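Local coordinates for outer membrane protein OMP121 (Bacteroides thetaiotaomicron, PDB 5FQ8) that probably takes up nutrients across the bacterial outer membrane as a TonB-dependent receptor, a beta-barrel closed by an N-terminal plug, at residues 645-650 with 668-673; 696-701 with 728-733. All blocks are in the same frame, centred on the assembly; numbering follows the deposited sequence.

Interaction 1 of 2, residues 645-650 with 668-673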
ATOM      1  N   THR B 645      40.318   0.546  13.843  1.00 30.35           N
ATOM      2  CA  THR B 645      41.191  -0.043  12.845  1.00 30.35           C
ATOM      3  C   THR B 645      42.606   0.469  13.069  1.00 35.68           C
ATOM      4  O   THR B 645      42.812   1.673  13.218  1.00 43.60           O
ATOM      5  CB  THR B 645      40.739   0.296  11.427  1.00 29.81           C
ATOM      6  OG1 THR B 645      39.467  -0.298  11.167  1.00 29.22           O
ATOM      7  CG2 THR B 645      41.725  -0.248  10.436  1.00 29.89           C
ATOM      8  N   THR B 646      43.570  -0.447  13.122  1.00 33.93           N
ATOM      9  CA  THR B 646      44.980  -0.107  13.220  1.00 32.03           C
ATOM     10  C   THR B 646      45.703  -0.639  11.999  1.00 31.96           C
ATOM     11  O   THR B 646      45.482  -1.780  11.591  1.00 31.68           O
ATOM     12  CB  THR B 646      45.630  -0.687  14.464  1.00 32.67           C
ATOM     13  OG1 THR B 646      44.771  -0.504  15.590  1.00 32.66           O
ATOM     14  CG2 THR B 646      46.936   0.015  14.738  1.00 33.40           C
ATOM     15  N   GLU B 647      46.574   0.189  11.421  1.00 32.26           N
ATOM     16  CA  GLU B 647      47.312  -0.198  10.232  1.00 32.26           C
ATOM     17  C   GLU B 647      48.775   0.155  10.383  1.00 47.79           C
ATOM     18  O   GLU B 647      49.110   1.182  10.970  1.00 33.43           O
ATOM     19  CB  GLU B 647      46.766   0.484   8.993  1.00 31.91           C
ATOM     20  CG  GLU B 647      47.399   0.015   7.721  1.00 31.70           C
ATOM     21  CD  GLU B 647      46.653   0.494   6.527  1.00 31.14           C
ATOM     22  OE1 GLU B 647      46.510   1.716   6.373  1.00 31.15           O
ATOM     23  OE2 GLU B 647      46.179  -0.344   5.757  1.00 31.45           O
ATOM     24  N   SER B 648      49.636  -0.722   9.869  1.00 42.61           N
ATOM     25  CA  SER B 648      51.058  -0.463   9.676  1.00 36.63           C
ATOM     26  C   SER B 648      51.363  -0.516   8.190  1.00 33.73           C
ATOM     27  O   SER B 648      50.877  -1.399   7.483  1.00 33.26           O
ATOM     28  CB  SER B 648      51.935  -1.484  10.390  1.00 34.54           C
ATOM     29  OG  SER B 648      51.545  -1.651  11.730  1.00 36.52           O
ATOM     30  N   GLU B 649      52.176   0.416   7.715  1.00 34.12           N
ATOM     31  CA  GLU B 649      52.487   0.428   6.296  1.00 39.22           C
ATOM     32  C   GLU B 649      53.880   0.981   6.052  1.00 42.70           C
ATOM     33  O   GLU B 649      54.287   1.952   6.690  1.00 42.98           O
ATOM     34  CB  GLU B 649      51.456   1.251   5.527  1.00 34.39           C
ATOM     35  CG  GLU B 649      51.585   1.162   4.032  1.00 33.11           C
ATOM     36  CD  GLU B 649      50.544   1.960   3.332  1.00 32.54           C
ATOM     37  OE1 GLU B 649      49.848   2.725   4.023  1.00 32.39           O
ATOM     38  OE2 GLU B 649      50.413   1.815   2.103  1.00 32.26           O
ATOM     39  N   VAL B 650      54.595   0.365   5.115  1.00 34.88           N
ATOM     40  CA  VAL B 650      55.887   0.849   4.644  1.00 35.56           C
ATOM     41  C   VAL B 650      55.896   0.734   3.127  1.00 35.28           C
ATOM     42  O   VAL B 650      55.282  -0.171   2.556  1.00 34.76           O
ATOM     43  CB  VAL B 650      57.057   0.069   5.285  1.00 36.31           C
ATOM     44  CG1 VAL B 650      57.001  -1.400   4.908  1.00 36.11           C
ATOM     45  CG2 VAL B 650      58.375   0.667   4.896  1.00 37.08           C
ATOM     46  N   TYR B 668      51.374  -3.450   3.621  1.00 32.65           N
ATOM     47  CA  TYR B 668      50.415  -2.986   4.613  1.00 32.35           C
ATOM     48  C   TYR B 668      49.930  -4.125   5.489  1.00 32.25           C
ATOM     49  O   TYR B 668      49.861  -5.280   5.070  1.00 32.11           O
ATOM     50  CB  TYR B 668      49.219  -2.334   3.962  1.00 31.67           C
ATOM     51  CG  TYR B 668      48.492  -3.235   3.012  1.00 31.12           C
ATOM     52  CD1 TYR B 668      47.492  -4.084   3.450  1.00 30.69           C
ATOM     53  CD2 TYR B 668      48.789  -3.219   1.673  1.00 31.05           C
ATOM     54  CE1 TYR B 668      46.828  -4.895   2.578  1.00 30.23           C
ATOM     55  CE2 TYR B 668      48.135  -4.024   0.798  1.00 30.59           C
ATOM     56  CZ  TYR B 668      47.161  -4.860   1.253  1.00 30.18           C
ATOM     57  OH  TYR B 668      46.521  -5.647   0.348  1.00 29.76           O
ATOM     58  N   ASN B 669      49.552  -3.770   6.708  1.00 32.32           N
ATOM     59  CA  ASN B 669      49.046  -4.723   7.686  1.00 32.27           C
ATOM     60  C   ASN B 669      47.898  -4.047   8.425  1.00 31.90           C
ATOM     61  O   ASN B 669      48.131  -3.174   9.261  1.00 32.24           O
ATOM     62  CB  ASN B 669      50.160  -5.155   8.633  1.00 33.05           C
ATOM     63  CG  ASN B 669      49.661  -5.985   9.784  1.00 33.09           C
ATOM     64  OD1 ASN B 669      49.526  -7.190   9.670  1.00 33.00           O
ATOM     65  ND2 ASN B 669      49.401  -5.341  10.910  1.00 36.87           N
ATOM     66  N   ARG B 670      46.669  -4.456   8.118  1.00 31.25           N
ATOM     67  CA  ARG B 670      45.446  -3.778   8.539  1.00 52.35           C
ATOM     68  C   ARG B 670      44.653  -4.668   9.484  1.00 48.68           C
ATOM     69  O   ARG B 670      44.368  -5.820   9.147  1.00 43.03           O
ATOM     70  CB  ARG B 670      44.600  -3.443   7.309  1.00 30.17           C
ATOM     71  CG  ARG B 670      43.577  -2.372   7.453  1.00 29.81           C
ATOM     72  CD  ARG B 670      42.758  -2.359   6.178  1.00 37.34           C
ATOM     73  NE  ARG B 670      42.329  -1.027   5.758  1.00 40.16           N
ATOM     74  CZ  ARG B 670      43.073  -0.195   5.043  1.00 38.80           C
ATOM     75  NH1 ARG B 670      44.285  -0.547   4.686  1.00 40.17           N
ATOM     76  NH2 ARG B 670      42.609   0.990   4.699  1.00 43.05           N
ATOM     77  N   ASN B 671      44.285  -4.139  10.655  1.00 52.14           N
ATOM     78  CA  ASN B 671      43.465  -4.870  11.629  1.00 46.49           C
ATOM     79  C   ASN B 671      42.268  -4.018  12.015  1.00 37.55           C
ATOM     80  O   ASN B 671      42.428  -2.981  12.661  1.00 34.68           O
ATOM     81  CB  ASN B 671      44.263  -5.243  12.883  1.00 53.09           C
ATOM     82  CG  ASN B 671      45.142  -6.460  12.678  1.00 49.24           C
ATOM     83  OD1 ASN B 671      46.363  -6.359  12.667  1.00 57.72           O
ATOM     84  ND2 ASN B 671      44.526  -7.615  12.511  1.00 45.64           N
ATOM     85  N   THR B 672      41.079  -4.468  11.650  1.00 35.48           N
ATOM     86  CA  THR B 672      39.830  -3.836  12.062  1.00 34.11           C
ATOM     87  C   THR B 672      39.261  -4.597  13.256  1.00 29.53           C
ATOM     88  O   THR B 672      38.871  -5.758  13.126  1.00 29.35           O
ATOM     89  CB  THR B 672      38.845  -3.812  10.902  1.00 43.64           C
ATOM     90  OG1 THR B 672      39.455  -3.162   9.787  1.00 28.71           O
ATOM     91  CG2 THR B 672      37.593  -3.063  11.297  1.00 28.44           C
ATOM     92  N   ASP B 673      39.207  -3.941  14.411  1.00 29.88           N
ATOM     93  CA  ASP B 673      38.822  -4.578  15.662  1.00 30.12           C
ATOM     94  C   ASP B 673      37.534  -3.980  16.212  1.00 29.85           C
ATOM     95  O   ASP B 673      37.162  -2.853  15.896  1.00 33.95           O
ATOM     96  CB  ASP B 673      39.922  -4.438  16.711  1.00 30.88           C
ATOM     97  CG  ASP B 673      39.834  -5.496  17.778  1.00 31.21           C
ATOM     98  OD1 ASP B 673      39.268  -6.563  17.503  1.00 30.91           O
ATOM     99  OD2 ASP B 673      40.335  -5.270  18.890  1.00 31.81           O
TER
HETATM  100  O   HOH W   1      49.523  -3.123  12.778  1.00 14.50           O
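Glu647 and Arg670 form a salt bridge, OE2 to NH1, within a non-hydrogen-bonded pair of two antiparallel strands. Both side chains leave with CG anti to the backbone N, then cross obliquely; carboxylate and guanidinium planes stand 83° apart, though OE2 and NH1 are modelled too close together and the exact geometry is uncertain. Both ends have further partners: OE2 also pairs with Arg89, OE1 accepts from Ala147 N, and Arg670 NH2 donates to the carbonyls of Lys145 and Ala158. Arg89 takes a second carboxylate, that of Glu649, and its positive charge is likely to favour the ionised form of both acids.

On the same face the threonines of the next pair meet hydroxyl to hydroxyl, Thr645 OG1 lying 3.2 Å from Thr672 OG1, and Thr645 CG2 rests 4.1 Å from Arg670 CG. An alanine in place of Thr645 would probably loosen this end of the pair, because the hydroxyl bond to Thr672 and the methyl beside the Arg670 chain would both go.

The backbones are zipped by two rings of paired bonds. Thr646 N reaches Asn671 O at 2.8 Å with the donor in the carbonyl plane, and Asn671 N returns the bond to Thr646 O nearly along its C=O axis. Ser648 and Asn669 repeat the exchange, and Glu647 CA adds a C-H contact to Asn669 O at 3.2 Å. On the opposite face a water lies 2.7 Å from Ser648 OG and weakly accepts from Asn669 ND2.

Tyr668 CB packs against Glu649 CG at 4.2 Å, while its hydroxyl bonds to Asn727. This is a stretch of antiparallel hairpin in the barrel wall of a TonB-dependent receptor, its Glu647, Arg670 and Glu649 side chains turned inward to the plug.

Interaction 2 of 2, residues 696-701 with 728-733; sequences KIRNRG and WSKVIS
Asn699 OD1 is gripped twice: it accepts a hydrogen bond from Asn727 ND2 and another from a water 2.8 Å away. That water also bonds to Ser729 OG, bridging the non-hydrogen-bonded pair Asn699–Ser729, while Asn699 ND2 donates to Val91 O, so the amide's rotation is fixed.

Along the backbone Ile732 N sits almost on the C=O axis of Lys696 O, at 2.6 Å, though its N-H is less straight at 152°. The Arg698–Lys730 ring is less regular: Arg698 N sits above the plane of the Lys730 carbonyl, whereas Lys730 N lies in the plane of Arg698 O. Arg700 N approaches Trp728 O on a lone pair, with an N-H...O angle of 169°. Strands 697-701 and 728-731 are adjoining antiparallel strands of a beta-hairpin in the barrel wall, axes 4.6 Å apart; the Lys696–Ile732 bond lies just beyond them.

Arg698, bent at chi3, and the extended Lys730 lie side by side on one face, pointing the same way, and Arg698 NH2 comes obliquely to within 3.4 Å of Lys730 CD. The like charges Arg698 NH2 and Lys730 NZ stand 4.3 Å apart, probably disfavouring this pose somewhat. Trp728, on this face too, presents its ring edge to Gly701, CE3 lying 3.9 Å from CA.

On the other face Ile697 CD1 touches both methyls of Val731, with CG2 at 3.5 Å, and Val761 adjoins both side chains.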
ATOM      1  N   LYS B 696      39.208  -9.162  15.306  1.00 33.33           N
ATOM      2  CA  LYS B 696      39.979  -8.506  14.264  1.00 32.31           C
ATOM      3  C   LYS B 696      39.731  -9.154  12.912  1.00 32.40           C
ATOM      4  O   LYS B 696      39.818 -10.373  12.768  1.00 39.11           O
ATOM      5  CB  LYS B 696      41.466  -8.561  14.599  1.00 30.84           C
ATOM      6  CG  LYS B 696      41.831  -7.838  15.869  1.00 31.37           C
ATOM      7  CD  LYS B 696      43.240  -8.137  16.319  1.00 32.12           C
ATOM      8  CE  LYS B 696      43.510  -7.416  17.595  1.00 32.67           C
ATOM      9  NZ  LYS B 696      44.930  -7.378  17.924  1.00 33.41           N
ATOM     10  N   ILE B 697      39.418  -8.333  11.933  1.00 29.25           N
ATOM     11  CA  ILE B 697      39.451  -8.722  10.537  1.00 28.90           C
ATOM     12  C   ILE B 697      40.729  -8.153   9.942  1.00 29.20           C
ATOM     13  O   ILE B 697      40.917  -6.933   9.908  1.00 29.24           O
ATOM     14  CB  ILE B 697      38.216  -8.217   9.786  1.00 28.25           C
ATOM     15  CG1 ILE B 697      36.964  -8.588  10.552  1.00 28.02           C
ATOM     16  CG2 ILE B 697      38.161  -8.818   8.399  1.00 27.92           C
ATOM     17  CD1 ILE B 697      36.516  -9.947  10.246  1.00 27.86           C
ATOM     18  N   ARG B 698      41.616  -9.029   9.501  1.00 29.47           N
ATOM     19  CA  ARG B 698      42.947  -8.635   9.081  1.00 29.89           C
ATOM     20  C   ARG B 698      43.053  -8.654   7.567  1.00 29.58           C
ATOM     21  O   ARG B 698      42.585  -9.590   6.915  1.00 29.28           O
ATOM     22  CB  ARG B 698      44.000  -9.554   9.694  1.00 30.52           C
ATOM     23  CG  ARG B 698      45.405  -9.068   9.513  1.00 31.07           C
ATOM     24  CD  ARG B 698      46.365  -9.947  10.238  1.00 31.74           C
ATOM     25  NE  ARG B 698      46.435 -11.249   9.607  1.00 31.69           N
ATOM     26  CZ  ARG B 698      47.041 -12.296  10.142  1.00 32.19           C
ATOM     27  NH1 ARG B 698      47.619 -12.193  11.326  1.00 32.78           N
ATOM     28  NH2 ARG B 698      47.065 -13.443   9.490  1.00 34.93           N
ATOM     29  N   ASN B 699      43.647  -7.597   7.017  1.00 29.67           N
ATOM     30  CA  ASN B 699      43.996  -7.523   5.603  1.00 29.53           C
ATOM     31  C   ASN B 699      45.467  -7.140   5.503  1.00 30.14           C
ATOM     32  O   ASN B 699      45.864  -6.062   5.947  1.00 30.39           O
ATOM     33  CB  ASN B 699      43.116  -6.521   4.858  1.00 29.01           C
ATOM     34  CG  ASN B 699      41.713  -7.030   4.651  1.00 32.43           C
ATOM     35  OD1 ASN B 699      41.447  -7.814   3.747  1.00 28.17           O
ATOM     36  ND2 ASN B 699      40.802  -6.580   5.493  1.00 40.92           N
ATOM     37  N   ARG B 700      46.272  -8.038   4.948  1.00 33.71           N
ATOM     38  CA  ARG B 700      47.691  -7.829   4.694  1.00 31.01           C
ATOM     39  C   ARG B 700      47.965  -8.071   3.224  1.00 30.88           C
ATOM     40  O   ARG B 700      47.328  -8.921   2.597  1.00 30.50           O
ATOM     41  CB  ARG B 700      48.583  -8.791   5.489  1.00 36.78           C
ATOM     42  CG  ARG B 700      48.654  -8.591   6.975  1.00 39.56           C
ATOM     43  CD  ARG B 700      49.791  -9.429   7.590  1.00 44.58           C
ATOM     44  NE  ARG B 700      49.946 -10.751   6.987  1.00 49.31           N
ATOM     45  CZ  ARG B 700      50.603 -11.754   7.560  1.00 54.78           C
ATOM     46  NH1 ARG B 700      51.148 -11.589   8.756  1.00 59.37           N
ATOM     47  NH2 ARG B 700      50.705 -12.924   6.943  1.00 59.60           N
ATOM     48  N   GLY B 701      48.941  -7.358   2.680  1.00 31.24           N
ATOM     49  CA  GLY B 701      49.316  -7.619   1.308  1.00 31.21           C
ATOM     50  C   GLY B 701      50.379  -6.705   0.755  1.00 31.65           C
ATOM     51  O   GLY B 701      51.101  -6.032   1.487  1.00 32.12           O
ATOM     52  N   TRP B 728      46.041 -10.644   1.685  1.00 29.86           N
ATOM     53  CA  TRP B 728      45.772 -11.777   2.561  1.00 29.95           C
ATOM     54  C   TRP B 728      44.660 -11.388   3.533  1.00 29.60           C
ATOM     55  O   TRP B 728      44.836 -10.496   4.367  1.00 29.77           O
ATOM     56  CB  TRP B 728      47.030 -12.202   3.312  1.00 30.67           C
ATOM     57  CG  TRP B 728      47.962 -13.106   2.551  1.00 31.25           C
ATOM     58  CD1 TRP B 728      47.943 -14.469   2.511  1.00 36.66           C
ATOM     59  CD2 TRP B 728      49.077 -12.703   1.755  1.00 33.70           C
ATOM     60  NE1 TRP B 728      48.973 -14.936   1.732  1.00 31.60           N
ATOM     61  CE2 TRP B 728      49.680 -13.868   1.255  1.00 31.76           C
ATOM     62  CE3 TRP B 728      49.619 -11.464   1.407  1.00 31.55           C
ATOM     63  CZ2 TRP B 728      50.784 -13.828   0.428  1.00 32.19           C
ATOM     64  CZ3 TRP B 728      50.715 -11.430   0.592  1.00 31.97           C
ATOM     65  CH2 TRP B 728      51.285 -12.600   0.107  1.00 32.29           C
ATOM     66  N   SER B 729      43.522 -12.064   3.426  1.00 29.15           N
ATOM     67  CA  SER B 729      42.349 -11.798   4.249  1.00 28.79           C
ATOM     68  C   SER B 729      42.240 -12.833   5.347  1.00 29.04           C
ATOM     69  O   SER B 729      42.368 -14.029   5.091  1.00 29.16           O
ATOM     70  CB  SER B 729      41.079 -11.839   3.402  1.00 28.16           C
ATOM     71  OG  SER B 729      39.950 -11.524   4.173  1.00 27.84           O
ATOM     72  N   LYS B 730      41.983 -12.386   6.568  1.00 29.15           N
ATOM     73  CA  LYS B 730      41.760 -13.355   7.639  1.00 31.76           C
ATOM     74  C   LYS B 730      40.970 -12.713   8.764  1.00 31.26           C
ATOM     75  O   LYS B 730      41.501 -11.860   9.475  1.00 29.59           O
ATOM     76  CB  LYS B 730      43.080 -13.899   8.154  1.00 34.29           C
ATOM     77  CG  LYS B 730      42.946 -15.004   9.187  1.00 30.41           C
ATOM     78  CD  LYS B 730      44.295 -15.338   9.804  1.00 31.18           C
ATOM     79  CE  LYS B 730      44.368 -16.774  10.277  1.00 31.53           C
ATOM     80  NZ  LYS B 730      45.488 -17.005  11.199  1.00 32.31           N
ATOM     81  N   VAL B 731      39.713 -13.131   8.921  1.00 33.48           N
ATOM     82  CA  VAL B 731      39.035 -12.977  10.197  1.00 28.93           C
ATOM     83  C   VAL B 731      39.897 -13.617  11.254  1.00 29.59           C
ATOM     84  O   VAL B 731      40.370 -14.736  11.063  1.00 38.60           O
ATOM     85  CB  VAL B 731      37.649 -13.633  10.141  1.00 28.49           C
ATOM     86  CG1 VAL B 731      36.860 -13.324  11.397  1.00 28.52           C
ATOM     87  CG2 VAL B 731      36.900 -13.196   8.918  1.00 27.89           C
ATOM     88  N   ILE B 732      40.148 -12.923  12.352  1.00 29.93           N
ATOM     89  CA  ILE B 732      41.036 -13.463  13.375  1.00 30.63           C
ATOM     90  C   ILE B 732      40.261 -14.170  14.473  1.00 30.74           C
ATOM     91  O   ILE B 732      40.598 -15.285  14.861  1.00 31.13           O
ATOM     92  CB  ILE B 732      41.957 -12.362  13.939  1.00 31.06           C
ATOM     93  CG1 ILE B 732      43.138 -12.160  12.996  1.00 31.25           C
ATOM     94  CG2 ILE B 732      42.470 -12.757  15.295  1.00 31.75           C
ATOM     95  CD1 ILE B 732      44.269 -11.380  13.607  1.00 31.86           C
ATOM     96  N   SER B 733      39.210 -13.546  14.986  1.00 48.85           N
ATOM     97  CA  SER B 733      38.339 -14.220  15.932  1.00 35.89           C
ATOM     98  C   SER B 733      36.938 -13.663  15.793  1.00 35.04           C
ATOM     99  O   SER B 733      36.749 -12.493  15.465  1.00 30.03           O
ATOM    100  CB  SER B 733      38.824 -14.064  17.371  1.00 38.58           C
ATOM    101  OG  SER B 733      38.892 -12.699  17.729  1.00 37.10           O
TER
HETATM  102  O   HOH W   2      45.691 -11.726   7.372  1.00 20.05           O
HETATM  103  O   HOH W   3      39.097  -9.296   3.283  1.00 14.96           O

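Overall arrangement
Following the chain from the N terminus, interaction 1 comes first: strand 643-656 turns back into strand 661-680, and the contact closes a loop of 17 intervening residues. The chain then passes through the short strand 689-693 and enters strand 697-712, which pairs with strand 716-731 in interaction 2, closing a loop of 26 residues. The two are in series, neither nested nor crossed, with centres about 10 Å apart. They are stitched side by side because strands 661-680 and 697-712 are neighbours: Arg670 N probably bonds to Asn699 O, and Ile697 N to Thr672 O. Four wall strands are thus joined; plug residues meet the inner face of the first three, and Val761 lies against Ile697 and Val731.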